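Local coordinates for EchA1_1 (Mycobacterium avium subsp. paratuberculosis, PDB 3R9T), which probably catalyses the reversible hydration of trans-2-enoyl-CoA thioesters to (3S)-3-hydroxyacyl-CoA, a step of fatty acid oxidation, as a member of the crotonase family, at residues I24-P27 against N31-N34. Numbering follows the deposited sequence.
Sequences INRP and NAIN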
ATOM      1  N   ILE B  24     -15.451  15.892 -20.208  1.00 26.02           N
ATOM      2  CA  ILE B  24     -14.518  16.950 -20.562  1.00 26.43           C
ATOM      3  C   ILE B  24     -14.751  17.192 -22.052  1.00 27.95           C
ATOM      4  O   ILE B  24     -14.816  16.240 -22.832  1.00 28.06           O
ATOM      5  CB  ILE B  24     -13.067  16.551 -20.311  1.00 25.80           C
ATOM      6  CG1 ILE B  24     -12.833  16.246 -18.825  1.00 23.85           C
ATOM      7  CG2 ILE B  24     -12.135  17.665 -20.754  1.00 26.03           C
ATOM      8  CD1 ILE B  24     -11.509  15.524 -18.559  1.00 24.66           C
ATOM      9  N   ASN B  25     -14.877  18.462 -22.428  1.00 29.17           N
ATOM     10  CA  ASN B  25     -15.391  18.850 -23.734  1.00 30.85           C
ATOM     11  C   ASN B  25     -14.409  19.723 -24.530  1.00 31.73           C
ATOM     12  O   ASN B  25     -14.783  20.780 -25.050  1.00 32.89           O
ATOM     13  CB  ASN B  25     -16.731  19.572 -23.528  1.00 31.43           C
ATOM     14  CG  ASN B  25     -17.541  19.706 -24.809  1.00 33.99           C
ATOM     15  OD1 ASN B  25     -17.510  18.830 -25.670  1.00 36.04           O
ATOM     16  ND2 ASN B  25     -18.278  20.809 -24.931  1.00 36.03           N
ATOM     17  N   ARG B  26     -13.155  19.280 -24.629  1.00 31.76           N
ATOM     18  CA  ARG B  26     -12.177  19.941 -25.515  1.00 32.91           C
ATOM     19  C   ARG B  26     -11.432  18.962 -26.413  1.00 33.57           C
ATOM     20  O   ARG B  26     -10.198  18.906 -26.388  1.00 33.10           O
ATOM     21  CB  ARG B  26     -11.153  20.733 -24.712  1.00 32.47           C
ATOM     22  CG  ARG B  26     -11.716  21.859 -23.897  1.00 33.10           C
ATOM     23  CD  ARG B  26     -10.580  22.566 -23.224  1.00 33.48           C
ATOM     24  NE  ARG B  26      -9.773  23.337 -24.172  1.00 33.38           N
ATOM     25  CZ  ARG B  26      -8.449  23.486 -24.108  1.00 35.99           C
ATOM     26  NH1 ARG B  26      -7.736  22.889 -23.158  1.00 35.48           N
ATOM     27  NH2 ARG B  26      -7.823  24.227 -25.017  1.00 37.31           N
ATOM     28  N   PRO B  27     -12.171  18.194 -27.228  1.00 34.97           N
ATOM     29  CA  PRO B  27     -11.484  17.192 -28.029  1.00 36.17           C
ATOM     30  C   PRO B  27     -10.493  17.797 -29.024  1.00 37.99           C
ATOM     31  O   PRO B  27      -9.463  17.185 -29.282  1.00 38.39           O
ATOM     32  CB  PRO B  27     -12.624  16.449 -28.735  1.00 36.64           C
ATOM     33  CG  PRO B  27     -13.776  17.379 -28.719  1.00 36.67           C
ATOM     34  CD  PRO B  27     -13.616  18.242 -27.501  1.00 35.33           C
ATOM     35  N   ASN B  31      -8.624  17.113 -24.912  1.00 31.45           N
ATOM     36  CA  ASN B  31      -9.288  17.202 -23.622  1.00 29.84           C
ATOM     37  C   ASN B  31      -8.328  17.610 -22.514  1.00 29.07           C
ATOM     38  O   ASN B  31      -8.494  17.206 -21.365  1.00 28.47           O
ATOM     39  CB  ASN B  31     -10.029  15.890 -23.309  1.00 28.89           C
ATOM     40  CG  ASN B  31     -11.279  15.708 -24.168  1.00 28.80           C
ATOM     41  OD1 ASN B  31     -12.017  16.662 -24.424  1.00 29.27           O
ATOM     42  ND2 ASN B  31     -11.517  14.483 -24.614  1.00 26.91           N
ATOM     43  N   ALA B  32      -7.342  18.435 -22.867  1.00 28.95           N
ATOM     44  CA  ALA B  32      -6.403  18.982 -21.899  1.00 28.97           C
ATOM     45  C   ALA B  32      -7.118  19.927 -20.944  1.00 28.89           C
ATOM     46  O   ALA B  32      -8.087  20.599 -21.306  1.00 28.94           O
ATOM     47  CB  ALA B  32      -5.236  19.694 -22.609  1.00 29.41           C
ATOM     48  N   ILE B  33      -6.630  19.966 -19.713  1.00 28.56           N
ATOM     49  CA  ILE B  33      -7.257  20.766 -18.668  1.00 28.67           C
ATOM     50  C   ILE B  33      -6.831  22.219 -18.726  1.00 29.52           C
ATOM     51  O   ILE B  33      -5.644  22.535 -18.688  1.00 29.75           O
ATOM     52  CB  ILE B  33      -6.925  20.252 -17.267  1.00 27.85           C
ATOM     53  CG1 ILE B  33      -7.317  18.787 -17.134  1.00 26.41           C
ATOM     54  CG2 ILE B  33      -7.672  21.070 -16.199  1.00 27.51           C
ATOM     55  CD1 ILE B  33      -8.784  18.493 -17.469  1.00 27.19           C
ATOM     56  N   ASN B  34      -7.827  23.096 -18.789  1.00 30.06           N
ATOM     57  CA  ASN B  34      -7.639  24.513 -18.527  1.00 30.43           C
ATOM     58  C   ASN B  34      -8.715  25.006 -17.542  1.00 30.34           C
ATOM     59  O   ASN B  34      -9.569  24.230 -17.080  1.00 28.93           O
ATOM     60  CB  ASN B  34      -7.688  25.309 -19.843  1.00 31.44           C
ATOM     61  CG  ASN B  34      -9.062  25.282 -20.501  1.00 32.44           C
ATOM     62  OD1 ASN B  34     -10.033  24.792 -19.930  1.00 33.34           O
ATOM     63  ND2 ASN B  34      -9.144  25.812 -21.716  1.00 35.00           N
TER
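Asn31 grips Arg26 twice: its backbone N donates to Arg26 O at 2.8 Å. Its side-chain OD1 accepts from Arg26 N at 2.9 Å, the donor lying almost in line with the amide C=O (164°). With CG set beside the backbone N (chi1 -72°), the Asn31 carboxamide folds back onto the 24-27 backbone, while its ND2 donates to the carbonyls of Ala62 and Ser66. The Arg26 side chain, bent at chi3, reaches along the 31-34 segment and gives NH1 to Ala32 O at 3.0 Å; the carbonyl meets the guanidinium at its edge, near its plane, but is itself approached from above its own plane. NH1 also forms a salt bridge with Asp72. Asn34 ND2 sits over the centre of one guanidinium face, 3.4 Å from Arg26 CZ, the amide and guanidinium planes 13° apart. The other end of that amide, OD1, caps Val37 N at the start of helix 35-50. Beside these bonds, Ile24 CG2 packs on Asn31 CB at 3.8 Å, and the Ile24 and Ile33 CD1 methyls meet at 4.2 Å. Thus the connection from strand 19-24 to helix 35-50 in this crotonase fold is closed by backbone and side-chain bonds together, and the Asp72 carboxylate probably offsets the arginine's charge beside the helix N-terminus.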